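Branched-chain alpha-ketoacid decarboxylase (Lactococcus lactis, PDB 2VBF) probably decarboxylates branched-chain and aromatic alpha-keto acids to aldehydes, using thiamine diphosphate and one magnesium ion per subunit. Local coordinates at residues Y82-K87 with R417-P422; E387-S392 with V531-Q536; N393-A398 with K442-L447; N471-I476 with Y543-V548. All coordinates share one frame; numbering follows the deposited sequence.

Contact 1 of 4, residues Y82-K87 with R417-P422; sequences YARTKK and RFIGQP
R84 and I419 meet where the axis of segment 82-86, the end of helix 72-86, runs at 159° to that of strand 417-419, 10.1 Å away at closest approach. The R84 chain is extended from CG to NE and bridges the gap. On the way its CD lies on CG2 of I419 at 3.8 Å. At its end NH1 gives a hydrogen bond to G420 O at 3.0 Å. The bond is bent, with 136° at the hydrogen, and the donor sits above the carbonyl plane. Water 1 joins NH2 of R84 to NE2 of Q421. Water 4 links T85 OG1, also bonded to S437, to R417 NH2, salt-bridged to D441. Salt bridges to D80 and E112 hold R84 NE and NH2. Replacing R84 by a leucine would probably leave G420 O without this donor and D80 and E112 without this cationic partner. The contact joins the N-terminal and C-terminal cofactor-binding regions through one direct hydrogen bond, packing on I419 and bridging waters, with carboxylates outside the segments meeting the arginine charges.

Contact 2 of 4, residues E387-S392 with V531-Q536; sequences ESLTQS and VMKEAQ
Q536 and Q391 meet with their amides stacked, the planes only 5° apart. From Q536, CB touches NE2 of Q391 at 3.6 Å. CG lies 3.9 Å from that same Q391 NE2. The chain then bends, with chi2 at -79°, and this turns the amide flat against its partner. CD stands 4.0 Å from CD of Q391, and OE1 faces the Q391 amide as well. NE2, at the tip, approaches L389 O at 3.6 Å. It also lies beside the E394 carboxylate, too close for an ordinary hydrogen bond, so the bonding there is doubtful. An alanine in place of Q536 would probably take away the group stacked on the Q391 amide and set that amide free to turn. Beside the amides is an apolar patch: CD1 of L389 packs on CG of M532 at 3.7 Å, the two side chains running alongside each other head to tail. K533 adds its CE at CD2 of L389. The contact joins the end of helix 379-389 and the following turn to helix 525-537, whose M532, A535 and Q536 rest on strand 473-478.

Contact 3 of 4, residues N393-A398 with K442-L447; sequences NETIVA and KESRHL
T395 and H446 lie on neighbouring parallel strands, 394-398 and 445-451, of the six-stranded sheet in the C-terminal cofactor-binding region. E394 pairs with R445, T395 with H446 and I396 with L447. T395 N bonds to R445 O at 2.9 Å, L447 N to T395 O at 2.8 Å, and V397 N to L447 O at 2.8 Å. On the face of T395 and H446, CB of T395 sits over the centre of the imidazole in a CH-pi contact, 3.5 Å from the centroid. The rotation of the ring is fixed: ND1 gives a hydrogen bond at 2.7 Å to S444 O, which lies in the ring plane, and NE2 bonds to S437 on helix 430-440. OG1 of T395 lies 2.8 Å from OG of S444. That serine oxygen also donates to water 5, which in turn donates to OD1 of N393. On the other face E394 extends its chain across L447, and CD1 of L447 comes 3.6 Å from OE2 of E394. OE1 of E394 accepts from Q391 N. At the start of the pair, R445 N bonds only weakly to N393 O, and water 6 bridges the two. Helix 430-440 lies between strands 417-419 and 445-451 in the chain and packs on V397. This is the parallel alpha/beta arrangement of thiamine diphosphate enzymes, with helices laid against a central sheet.

Contact 4 of 4, residues N471-I476 with Y543-V548; sequences NPICFI and YWIELV
I545 and F475 form the apolar centre, their side chains running alongside each other from the same face of the sheet. CD1 of I545 touches CE1 of F475 at 3.4 Å. L547 adds its CD1 at CD1 of F475, and CG2 of I473 meets CD1 of I545 at 3.9 Å. Helix 525-537 covers this face through V531 and A535. The opposite face of the sheet carries I476, C474 and W544. CD1 of I476 lies over the W544 ring, 3.7 Å from the centroid of the five-membered ring, in a CH-pi contact. The I476 chain turns at chi2 of 80°, which brings that methyl above the indole. CB of C474 rests near CE3 of W544 at 3.7 Å, and SG of C474 approaches the six-membered ring of W544 obliquely. Five backbone hydrogen bonds tie the parallel strands, from Y543 N to P472 O at 3.0 Å through to L547 N to I476 O at 2.8 Å. The polar edge follows. NE1 of W544 bonds to Y503 O, OH of Y543 to D538, and the E546 carboxylate to N478 and S504 N. Such a buried parallel pair, covered by helix 525-537 on one face and touched by helix 506-509 through W544 on the other, is typical of the alpha/beta fold of the cofactor-binding domains in this enzyme family.

Overall arrangement
Contacts 1, 3 and 4 all reach one parallel sheet. Strand 417-419 of contact 1 lies beside strand 394-398 of contact 3, with I419 N bonded to I396 O at 2.8 Å. Strand 445-451 of contact 3 then neighbours strand 473-478 of contact 4, with H446 O 2.8 Å from I473 N. Contact 2 lies against the sheet: A535 O accepts from R445 NH1 of contact 3, and V531 packs on I545 of contact 4. Contact 1 also brings in the N-terminal region. A bound thiamine diphosphate lies about 7 Å from the side chain of Q421, about 8 Å from that of I476 and about 12 Å from that of V397. A magnesium ion is also about 8 Å from the I476 side chain. Contact 2 lies away from these sites.

Contact 1 of 4, residues Y82-K87 with R417-P422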
loop_
_atom_site.group_PDB
_atom_site.type_symbol
_atom_site.label_atom_id
_atom_site.label_comp_id
_atom_site.label_asym_id
_atom_site.label_seq_id
_atom_site.Cartn_x
_atom_site.Cartn_y
_atom_site.Cartn_z
ATOM N N TYR A 82 -6.972 -16.143 1.103
ATOM C CA TYR A 82 -7.978 -16.965 0.433
ATOM C C TYR A 82 -7.305 -18.056 -0.397
ATOM O O TYR A 82 -7.737 -19.211 -0.365
ATOM C CB TYR A 82 -8.831 -16.069 -0.446
ATOM C CG TYR A 82 -10.042 -16.686 -1.125
ATOM C CD1 TYR A 82 -11.308 -16.576 -0.567
ATOM C CD2 TYR A 82 -9.930 -17.297 -2.366
ATOM C CE1 TYR A 82 -12.441 -17.090 -1.214
ATOM C CE2 TYR A 82 -11.047 -17.818 -3.018
ATOM C CZ TYR A 82 -12.304 -17.711 -2.440
ATOM O OH TYR A 82 -13.429 -18.220 -3.106
ATOM N N ALA A 83 -6.229 -17.699 -1.105
ATOM C CA ALA A 83 -5.503 -18.660 -1.943
ATOM C C ALA A 83 -4.889 -19.776 -1.109
ATOM O O ALA A 83 -4.888 -20.936 -1.524
ATOM C CB ALA A 83 -4.425 -17.958 -2.773
ATOM N N ARG A 84 -4.360 -19.431 0.064
ATOM C CA ARG A 84 -3.783 -20.432 0.953
ATOM C C ARG A 84 -4.771 -21.541 1.337
ATOM O O ARG A 84 -4.356 -22.658 1.608
ATOM C CB ARG A 84 -3.199 -19.785 2.201
ATOM C CG ARG A 84 -1.937 -19.024 1.876
ATOM C CD ARG A 84 -1.447 -18.232 3.065
ATOM N NE ARG A 84 -0.279 -17.408 2.749
ATOM C CZ ARG A 84 0.908 -17.501 3.333
ATOM N NH1 ARG A 84 1.161 -18.444 4.211
ATOM N NH2 ARG A 84 1.866 -16.644 3.008
ATOM N N THR A 85 -6.060 -21.213 1.366
ATOM C CA THR A 85 -7.091 -22.141 1.794
ATOM C C THR A 85 -7.919 -22.706 0.635
ATOM O O THR A 85 -8.153 -23.927 0.578
ATOM C CB THR A 85 -7.967 -21.468 2.859
ATOM O OG1 THR A 85 -7.195 -21.357 4.061
ATOM C CG2 THR A 85 -9.224 -22.286 3.158
ATOM N N LYS A 86 -8.336 -21.826 -0.275
ATOM C CA LYS A 86 -9.131 -22.196 -1.462
ATOM C C LYS A 86 -8.271 -22.801 -2.570
ATOM O O LYS A 86 -8.785 -23.543 -3.421
ATOM C CB LYS A 86 -9.883 -20.970 -2.004
ATOM C CG LYS A 86 -11.180 -21.293 -2.764
ATOM C CD LYS A 86 -12.339 -21.486 -1.786
ATOM C CE LYS A 86 -13.661 -21.721 -2.487
ATOM N NZ LYS A 86 -14.718 -22.024 -1.502
ATOM N N LYS A 87 -6.972 -22.471 -2.561
ATOM C CA LYS A 87 -5.964 -22.977 -3.513
ATOM C C LYS A 87 -6.025 -22.274 -4.889
ATOM O O LYS A 87 -5.377 -22.687 -5.863
ATOM C CB LYS A 87 -6.006 -24.523 -3.610
ATOM C CG LYS A 87 -5.939 -25.230 -2.243
ATOM C CD LYS A 87 -4.717 -24.808 -1.421
ATOM C CE LYS A 87 -4.674 -25.489 -0.063
ATOM N NZ LYS A 87 -3.446 -25.134 0.669
ATOM N N ARG A 417 -5.053 -25.943 10.566
ATOM C CA ARG A 417 -4.101 -25.310 9.677
ATOM C C ARG A 417 -3.484 -24.070 10.308
ATOM O O ARG A 417 -3.933 -23.604 11.351
ATOM C CB ARG A 417 -4.786 -24.988 8.373
ATOM C CG ARG A 417 -5.236 -26.259 7.695
ATOM C CD ARG A 417 -5.589 -26.036 6.270
ATOM N NE ARG A 417 -6.898 -25.406 6.098
ATOM C CZ ARG A 417 -8.072 -26.019 6.264
ATOM N NH1 ARG A 417 -8.126 -27.286 6.666
ATOM N NH2 ARG A 417 -9.204 -25.352 6.049
ATOM N N PHE A 418 -2.442 -23.578 9.652
ATOM C CA PHE A 418 -1.682 -22.423 10.106
ATOM C C PHE A 418 -1.414 -21.531 8.898
ATOM O O PHE A 418 -1.137 -22.018 7.793
ATOM C CB PHE A 418 -0.374 -22.907 10.718
ATOM C CG PHE A 418 0.419 -21.845 11.414
ATOM C CD1 PHE A 418 0.268 -21.632 12.776
ATOM C CD2 PHE A 418 1.349 -21.076 10.713
ATOM C CE1 PHE A 418 1.029 -20.659 13.435
ATOM C CE2 PHE A 418 2.100 -20.112 11.364
ATOM C CZ PHE A 418 1.938 -19.904 12.728
ATOM N N ILE A 419 -1.503 -20.223 9.117
ATOM C CA ILE A 419 -1.066 -19.240 8.152
ATOM C C ILE A 419 -0.089 -18.274 8.847
ATOM O O ILE A 419 -0.421 -17.632 9.845
ATOM C CB ILE A 419 -2.226 -18.475 7.532
ATOM C CG1 ILE A 419 -3.072 -19.410 6.665
ATOM C CG2 ILE A 419 -1.673 -17.278 6.723
ATOM C CD1 ILE A 419 -4.313 -18.744 6.040
ATOM N N GLY A 420 1.131 -18.252 8.328
ATOM C CA GLY A 420 2.167 -17.303 8.712
ATOM C C GLY A 420 2.992 -16.995 7.466
ATOM O O GLY A 420 2.991 -17.762 6.503
ATOM N N GLN A 421 3.698 -15.872 7.489
ATOM C CA GLN A 421 4.375 -15.356 6.296
ATOM C C GLN A 421 5.837 -15.048 6.631
ATOM O O GLN A 421 6.264 -13.903 6.560
ATOM C CB GLN A 421 3.639 -14.107 5.813
ATOM C CG GLN A 421 3.946 -13.668 4.393
ATOM C CD GLN A 421 3.430 -12.278 4.088
ATOM O OE1 GLN A 421 3.534 -11.364 4.922
ATOM N NE2 GLN A 421 2.871 -12.099 2.896
ATOM N N PRO A 422 6.617 -16.074 7.001
ATOM C CA PRO A 422 7.982 -15.813 7.494
ATOM C C PRO A 422 9.023 -15.370 6.471
ATOM O O PRO A 422 10.037 -14.781 6.863
ATOM C CB PRO A 422 8.393 -17.160 8.093
ATOM C CG PRO A 422 7.585 -18.169 7.347
ATOM C CD PRO A 422 6.287 -17.510 7.040
HETATM O O HOH W 1 2.305 -14.421 1.146
HETATM O O HOH W 2 0.159 -21.147 4.729
HETATM O O HOH W 3 -4.920 -23.104 4.866
HETATM O O HOH W 4 -8.487 -22.634 6.357
#

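Contact 2 of 4, residues E387-S392 with V531-Q536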
loop_
_atom_site.group_PDB
_atom_site.type_symbol
_atom_site.label_atom_id
_atom_site.label_comp_id
_atom_site.label_asym_id
_atom_site.label_seq_id
_atom_site.Cartn_x
_atom_site.Cartn_y
_atom_site.Cartn_z
ATOM N N GLU A 387 -2.201 -23.442 22.734
ATOM C CA GLU A 387 -1.933 -24.819 22.317
ATOM C C GLU A 387 -2.949 -25.782 22.912
ATOM O O GLU A 387 -3.492 -26.628 22.205
ATOM C CB GLU A 387 -0.531 -25.256 22.728
ATOM C CG GLU A 387 -0.183 -26.678 22.277
ATOM C CD GLU A 387 1.255 -27.030 22.522
ATOM O OE1 GLU A 387 1.689 -26.957 23.690
ATOM O OE2 GLU A 387 1.955 -27.392 21.562
ATOM N N SER A 388 -3.191 -25.643 24.212
ATOM C CA SER A 388 -4.162 -26.475 24.926
ATOM C C SER A 388 -5.588 -26.246 24.424
ATOM O O SER A 388 -6.313 -27.201 24.126
ATOM C CB SER A 388 -4.076 -26.183 26.432
ATOM O OG SER A 388 -4.694 -27.204 27.201
ATOM N N LEU A 389 -5.975 -24.983 24.298
ATOM C CA LEU A 389 -7.363 -24.622 24.028
ATOM C C LEU A 389 -7.745 -24.571 22.558
ATOM O O LEU A 389 -8.928 -24.421 22.247
ATOM C CB LEU A 389 -7.695 -23.279 24.681
ATOM C CG LEU A 389 -7.694 -23.294 26.206
ATOM C CD1 LEU A 389 -7.748 -21.867 26.729
ATOM C CD2 LEU A 389 -8.871 -24.137 26.728
ATOM N N THR A 390 -6.774 -24.666 21.648
ATOM C CA THR A 390 -7.094 -24.723 20.223
ATOM C C THR A 390 -7.695 -26.100 19.943
ATOM O O THR A 390 -7.295 -27.099 20.554
ATOM C CB THR A 390 -5.866 -24.419 19.320
ATOM O OG1 THR A 390 -5.558 -23.020 19.390
ATOM C CG2 THR A 390 -6.146 -24.750 17.873
ATOM N N GLN A 391 -8.692 -26.122 19.060
ATOM C CA GLN A 391 -9.445 -27.328 18.728
ATOM C C GLN A 391 -9.102 -27.854 17.331
ATOM O O GLN A 391 -8.373 -27.219 16.563
ATOM C CB GLN A 391 -10.950 -27.014 18.788
ATOM C CG GLN A 391 -11.432 -26.570 20.164
ATOM C CD GLN A 391 -12.871 -26.067 20.179
ATOM O OE1 GLN A 391 -13.578 -26.103 19.170
ATOM N NE2 GLN A 391 -13.313 -25.598 21.344
ATOM N N SER A 392 -9.628 -29.031 17.017
ATOM C CA SER A 392 -9.578 -29.557 15.654
ATOM C C SER A 392 -10.381 -28.671 14.693
ATOM O O SER A 392 -11.266 -27.912 15.118
ATOM C CB SER A 392 -10.139 -30.978 15.623
ATOM O OG SER A 392 -11.489 -30.984 16.054
ATOM N N VAL A 531 -12.571 -16.155 28.275
ATOM C CA VAL A 531 -12.951 -15.555 26.998
ATOM C C VAL A 531 -12.695 -16.496 25.819
ATOM O O VAL A 531 -13.490 -16.559 24.888
ATOM C CB VAL A 531 -12.211 -14.220 26.752
ATOM C CG1 VAL A 531 -12.546 -13.688 25.377
ATOM C CG2 VAL A 531 -12.575 -13.194 27.832
ATOM N N MET A 532 -11.585 -17.222 25.851
ATOM C CA MET A 532 -11.292 -18.187 24.796
ATOM C C MET A 532 -12.384 -19.254 24.692
ATOM O O MET A 532 -12.840 -19.568 23.600
ATOM C CB MET A 532 -9.937 -18.849 25.027
ATOM C CG MET A 532 -9.701 -20.062 24.160
ATOM S SD MET A 532 -9.481 -19.653 22.425
ATOM C CE MET A 532 -7.698 -19.627 22.461
ATOM N N LYS A 533 -12.791 -19.811 25.831
ATOM C CA LYS A 533 -13.832 -20.845 25.849
ATOM C C LYS A 533 -15.175 -20.284 25.394
ATOM O O LYS A 533 -15.909 -20.926 24.632
ATOM C CB LYS A 533 -13.969 -21.421 27.260
ATOM C CG LYS A 533 -12.796 -22.266 27.690
ATOM C CD LYS A 533 -13.023 -22.792 29.094
ATOM C CE LYS A 533 -12.039 -23.892 29.443
ATOM N NZ LYS A 533 -12.284 -24.430 30.826
ATOM N N GLU A 534 -15.483 -19.084 25.877
ATOM C CA GLU A 534 -16.681 -18.335 25.501
ATOM C C GLU A 534 -16.702 -18.156 23.983
ATOM O O GLU A 534 -17.697 -18.475 23.321
ATOM C CB GLU A 534 -16.659 -16.978 26.227
ATOM C CG GLU A 534 -17.833 -16.034 25.987
ATOM C CD GLU A 534 -17.592 -14.640 26.585
ATOM O OE1 GLU A 534 -16.536 -14.433 27.224
ATOM O OE2 GLU A 534 -18.455 -13.756 26.407
ATOM N N ALA A 535 -15.591 -17.659 23.443
ATOM C CA ALA A 535 -15.450 -17.437 21.992
ATOM C C ALA A 535 -15.626 -18.735 21.203
ATOM O O ALA A 535 -16.446 -18.797 20.276
ATOM C CB ALA A 535 -14.085 -16.802 21.679
ATOM N N GLN A 536 -14.887 -19.773 21.587
ATOM C CA GLN A 536 -14.959 -21.077 20.909
ATOM C C GLN A 536 -16.360 -21.690 20.901
ATOM O O GLN A 536 -16.779 -22.296 19.917
ATOM C CB GLN A 536 -13.994 -22.062 21.559
ATOM C CG GLN A 536 -12.551 -21.731 21.304
ATOM C CD GLN A 536 -12.097 -22.153 19.936
ATOM O OE1 GLN A 536 -12.872 -22.153 18.976
ATOM N NE2 GLN A 536 -10.828 -22.515 19.830
#

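Contact 3 of 4, residues N393-A398 with K442-L447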
loop_
_atom_site.group_PDB
_atom_site.type_symbol
_atom_site.label_atom_id
_atom_site.label_comp_id
_atom_site.label_asym_id
_atom_site.label_seq_id
_atom_site.Cartn_x
_atom_site.Cartn_y
_atom_site.Cartn_z
ATOM N N ASN A 393 -10.080 -28.783 13.400
ATOM C CA ASN A 393 -10.734 -28.011 12.340
ATOM C C ASN A 393 -10.704 -26.496 12.589
ATOM O O ASN A 393 -11.700 -25.802 12.388
ATOM C CB ASN A 393 -12.184 -28.491 12.119
ATOM C CG ASN A 393 -12.785 -28.015 10.767
ATOM O OD1 ASN A 393 -12.083 -27.861 9.752
ATOM N ND2 ASN A 393 -14.097 -27.804 10.759
ATOM N N GLU A 394 -9.566 -25.998 13.051
ATOM C CA GLU A 394 -9.335 -24.548 13.166
ATOM C C GLU A 394 -8.163 -24.129 12.309
ATOM O O GLU A 394 -7.327 -24.953 11.946
ATOM C CB GLU A 394 -9.018 -24.154 14.607
ATOM C CG GLU A 394 -10.172 -24.303 15.558
ATOM C CD GLU A 394 -9.826 -23.867 16.973
ATOM O OE1 GLU A 394 -8.652 -23.975 17.396
ATOM O OE2 GLU A 394 -10.733 -23.434 17.673
ATOM N N THR A 395 -8.115 -22.836 11.994
ATOM C CA THR A 395 -6.976 -22.248 11.301
ATOM C C THR A 395 -6.395 -21.167 12.214
ATOM O O THR A 395 -7.119 -20.243 12.621
ATOM C CB THR A 395 -7.368 -21.678 9.914
ATOM O OG1 THR A 395 -7.883 -22.732 9.086
ATOM C CG2 THR A 395 -6.148 -21.062 9.216
ATOM N N ILE A 396 -5.115 -21.319 12.559
ATOM C CA ILE A 396 -4.382 -20.325 13.353
ATOM C C ILE A 396 -3.619 -19.416 12.399
ATOM O O ILE A 396 -2.865 -19.890 11.551
ATOM C CB ILE A 396 -3.412 -20.974 14.362
ATOM C CG1 ILE A 396 -4.195 -21.661 15.498
ATOM C CG2 ILE A 396 -2.464 -19.923 14.945
ATOM C CD1 ILE A 396 -3.319 -22.163 16.661
ATOM N N VAL A 397 -3.827 -18.113 12.534
ATOM C CA VAL A 397 -3.129 -17.130 11.699
ATOM C C VAL A 397 -2.309 -16.257 12.642
ATOM O O VAL A 397 -2.842 -15.742 13.634
ATOM C CB VAL A 397 -4.119 -16.279 10.866
ATOM C CG1 VAL A 397 -3.367 -15.392 9.867
ATOM C CG2 VAL A 397 -5.164 -17.146 10.160
ATOM N N ALA A 398 -1.013 -16.118 12.370
ATOM C CA ALA A 398 -0.107 -15.436 13.308
ATOM C C ALA A 398 0.838 -14.444 12.630
ATOM O O ALA A 398 1.605 -14.801 11.739
ATOM C CB ALA A 398 0.673 -16.435 14.126
ATOM N N LYS A 442 -15.490 -21.537 5.404
ATOM C CA LYS A 442 -16.324 -21.075 6.509
ATOM C C LYS A 442 -16.554 -22.155 7.571
ATOM O O LYS A 442 -17.063 -21.856 8.645
ATOM C CB LYS A 442 -17.658 -20.525 5.993
ATOM C CG LYS A 442 -18.622 -21.569 5.485
ATOM N N GLU A 443 -16.153 -23.390 7.284
ATOM C CA GLU A 443 -16.238 -24.485 8.250
ATOM C C GLU A 443 -15.010 -24.612 9.156
ATOM O O GLU A 443 -15.024 -25.402 10.109
ATOM C CB GLU A 443 -16.486 -25.823 7.537
ATOM C CG GLU A 443 -17.651 -25.817 6.537
ATOM C CD GLU A 443 -18.993 -25.499 7.168
ATOM O OE1 GLU A 443 -19.165 -25.715 8.389
ATOM O OE2 GLU A 443 -19.893 -25.038 6.436
ATOM N N SER A 444 -13.951 -23.848 8.873
ATOM C CA SER A 444 -12.732 -23.889 9.681
ATOM C C SER A 444 -12.656 -22.586 10.461
ATOM O O SER A 444 -12.481 -21.533 9.861
ATOM C CB SER A 444 -11.482 -24.068 8.809
ATOM O OG SER A 444 -10.311 -24.051 9.610
ATOM N N ARG A 445 -12.818 -22.661 11.783
ATOM C CA ARG A 445 -12.825 -21.468 12.641
ATOM C C ARG A 445 -11.424 -20.878 12.679
ATOM O O ARG A 445 -10.484 -21.536 13.104
ATOM C CB ARG A 445 -13.282 -21.781 14.074
ATOM C CG ARG A 445 -13.586 -20.538 14.957
ATOM C CD ARG A 445 -15.053 -20.191 14.897
ATOM N NE ARG A 445 -15.423 -18.887 15.456
ATOM C CZ ARG A 445 -16.002 -18.690 16.641
ATOM N NH1 ARG A 445 -16.231 -19.704 17.472
ATOM N NH2 ARG A 445 -16.343 -17.461 17.013
ATOM N N HIS A 446 -11.317 -19.622 12.264
ATOM C CA HIS A 446 -10.053 -18.907 12.269
ATOM C C HIS A 446 -9.803 -18.165 13.570
ATOM O O HIS A 446 -10.674 -17.420 14.059
ATOM C CB HIS A 446 -9.975 -17.955 11.081
ATOM C CG HIS A 446 -9.725 -18.657 9.784
ATOM N ND1 HIS A 446 -10.531 -19.686 9.334
ATOM C CD2 HIS A 446 -8.765 -18.487 8.843
ATOM C CE1 HIS A 446 -10.075 -20.114 8.166
ATOM N NE2 HIS A 446 -8.995 -19.414 7.854
ATOM N N LEU A 447 -8.611 -18.388 14.104
ATOM C CA LEU A 447 -8.087 -17.699 15.262
ATOM C C LEU A 447 -6.893 -16.865 14.798
ATOM O O LEU A 447 -5.901 -17.415 14.318
ATOM C CB LEU A 447 -7.638 -18.708 16.318
ATOM C CG LEU A 447 -8.747 -19.343 17.178
ATOM C CD1 LEU A 447 -9.682 -20.231 16.365
ATOM C CD2 LEU A 447 -8.119 -20.119 18.305
HETATM O O HOH W 5 -9.566 -26.664 9.368
HETATM O O HOH W 6 -14.252 -25.037 13.082
#

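Contact 4 of 4, residues N471-I476 with Y543-V548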
loop_
_atom_site.group_PDB
_atom_site.type_symbol
_atom_site.label_atom_id
_atom_site.label_comp_id
_atom_site.label_asym_id
_atom_site.label_seq_id
_atom_site.Cartn_x
_atom_site.Cartn_y
_atom_site.Cartn_z
ATOM N N ASN A 471 -17.104 -14.803 11.416
ATOM C CA ASN A 471 -17.054 -15.130 12.831
ATOM C C ASN A 471 -15.693 -15.603 13.349
ATOM O O ASN A 471 -15.636 -16.510 14.166
ATOM C CB ASN A 471 -18.112 -16.190 13.122
ATOM C CG ASN A 471 -19.491 -15.693 12.867
ATOM O OD1 ASN A 471 -19.827 -14.560 13.232
ATOM N ND2 ASN A 471 -20.325 -16.532 12.255
ATOM N N PRO A 472 -14.593 -14.960 12.918
ATOM C CA PRO A 472 -13.308 -15.403 13.445
ATOM C C PRO A 472 -13.135 -14.975 14.898
ATOM O O PRO A 472 -13.894 -14.137 15.385
ATOM C CB PRO A 472 -12.316 -14.653 12.561
ATOM C CG PRO A 472 -12.990 -13.387 12.309
ATOM C CD PRO A 472 -14.419 -13.796 12.032
ATOM N N ILE A 473 -12.125 -15.529 15.559
ATOM C CA ILE A 473 -11.745 -15.125 16.904
ATOM C C ILE A 473 -10.407 -14.386 16.765
ATOM O O ILE A 473 -9.395 -14.983 16.383
ATOM C CB ILE A 473 -11.599 -16.329 17.848
ATOM C CG1 ILE A 473 -12.904 -17.147 17.881
ATOM C CG2 ILE A 473 -11.158 -15.861 19.261
ATOM C CD1 ILE A 473 -12.763 -18.505 18.553
ATOM N N CYS A 474 -10.426 -13.083 17.034
ATOM C CA CYS A 474 -9.281 -12.218 16.805
ATOM C C CYS A 474 -8.694 -11.782 18.130
ATOM O O CYS A 474 -9.415 -11.241 18.974
ATOM C CB CYS A 474 -9.706 -10.993 16.012
ATOM S SG CYS A 474 -10.411 -11.390 14.417
ATOM N N PHE A 475 -7.401 -12.034 18.301
ATOM C CA PHE A 475 -6.634 -11.633 19.483
ATOM C C PHE A 475 -5.645 -10.545 19.089
ATOM O O PHE A 475 -4.774 -10.781 18.251
ATOM C CB PHE A 475 -5.858 -12.804 20.074
ATOM C CG PHE A 475 -6.722 -13.900 20.609
ATOM C CD1 PHE A 475 -7.240 -13.825 21.899
ATOM C CD2 PHE A 475 -7.012 -15.005 19.833
ATOM C CE1 PHE A 475 -8.031 -14.843 22.399
ATOM C CE2 PHE A 475 -7.814 -16.028 20.319
ATOM C CZ PHE A 475 -8.321 -15.951 21.605
ATOM N N ILE A 476 -5.779 -9.371 19.698
ATOM C CA ILE A 476 -4.881 -8.232 19.438
ATOM C C ILE A 476 -3.911 -8.133 20.616
ATOM O O ILE A 476 -4.338 -7.915 21.760
ATOM C CB ILE A 476 -5.649 -6.890 19.270
ATOM C CG1 ILE A 476 -6.694 -6.972 18.146
ATOM C CG2 ILE A 476 -4.664 -5.738 19.006
ATOM C CD1 ILE A 476 -7.991 -7.645 18.515
ATOM N N TYR A 543 -15.265 -12.574 17.574
ATOM C CA TYR A 543 -14.701 -12.136 18.840
ATOM C C TYR A 543 -13.480 -11.250 18.585
ATOM O O TYR A 543 -12.655 -11.554 17.720
ATOM C CB TYR A 543 -14.380 -13.331 19.743
ATOM C CG TYR A 543 -15.631 -13.811 20.423
ATOM C CD1 TYR A 543 -16.637 -14.436 19.689
ATOM C CD2 TYR A 543 -15.847 -13.588 21.779
ATOM C CE1 TYR A 543 -17.820 -14.849 20.293
ATOM C CE2 TYR A 543 -17.024 -14.000 22.393
ATOM C CZ TYR A 543 -18.002 -14.633 21.646
ATOM O OH TYR A 543 -19.171 -15.030 22.249
ATOM N N TRP A 544 -13.417 -10.145 19.325
ATOM C CA TRP A 544 -12.370 -9.135 19.189
ATOM C C TRP A 544 -11.777 -8.889 20.580
ATOM O O TRP A 544 -12.359 -8.178 21.406
ATOM C CB TRP A 544 -12.977 -7.867 18.616
ATOM C CG TRP A 544 -11.992 -6.837 18.176
ATOM C CD1 TRP A 544 -11.591 -5.721 18.866
ATOM C CD2 TRP A 544 -11.288 -6.808 16.926
ATOM N NE1 TRP A 544 -10.690 -5.009 18.117
ATOM C CE2 TRP A 544 -10.479 -5.654 16.928
ATOM C CE3 TRP A 544 -11.256 -7.654 15.813
ATOM C CZ2 TRP A 544 -9.648 -5.317 15.853
ATOM C CZ3 TRP A 544 -10.433 -7.320 14.747
ATOM C CH2 TRP A 544 -9.640 -6.154 14.778
ATOM N N ILE A 545 -10.629 -9.506 20.832
ATOM C CA ILE A 545 -10.098 -9.651 22.170
ATOM C C ILE A 545 -8.766 -8.942 22.297
ATOM O O ILE A 545 -7.759 -9.382 21.729
ATOM C CB ILE A 545 -9.927 -11.144 22.523
ATOM C CG1 ILE A 545 -11.273 -11.869 22.429
ATOM C CG2 ILE A 545 -9.295 -11.313 23.904
ATOM C CD1 ILE A 545 -11.128 -13.374 22.224
ATOM N N GLU A 546 -8.761 -7.854 23.068
ATOM C CA GLU A 546 -7.534 -7.116 23.322
ATOM C C GLU A 546 -6.786 -7.781 24.476
ATOM O O GLU A 546 -7.275 -7.800 25.612
ATOM C CB GLU A 546 -7.841 -5.645 23.627
ATOM C CG GLU A 546 -6.593 -4.818 23.961
ATOM C CD GLU A 546 -6.893 -3.363 24.243
ATOM O OE1 GLU A 546 -8.049 -2.928 24.035
ATOM O OE2 GLU A 546 -5.948 -2.656 24.656
ATOM N N LEU A 547 -5.616 -8.347 24.176
ATOM C CA LEU A 547 -4.734 -8.934 25.192
ATOM C C LEU A 547 -3.720 -7.891 25.618
ATOM O O LEU A 547 -3.056 -7.291 24.770
ATOM C CB LEU A 547 -3.993 -10.157 24.644
ATOM C CG LEU A 547 -4.853 -11.271 24.043
ATOM C CD1 LEU A 547 -3.954 -12.386 23.517
ATOM C CD2 LEU A 547 -5.863 -11.816 25.071
ATOM N N VAL A 548 -3.587 -7.675 26.928
ATOM C CA VAL A 548 -2.578 -6.754 27.431
ATOM C C VAL A 548 -1.361 -7.533 27.938
ATOM O O VAL A 548 -1.472 -8.405 28.808
ATOM C CB VAL A 548 -3.134 -5.815 28.536
ATOM C CG1 VAL A 548 -2.049 -4.839 28.979
ATOM C CG2 VAL A 548 -4.356 -5.062 28.021
#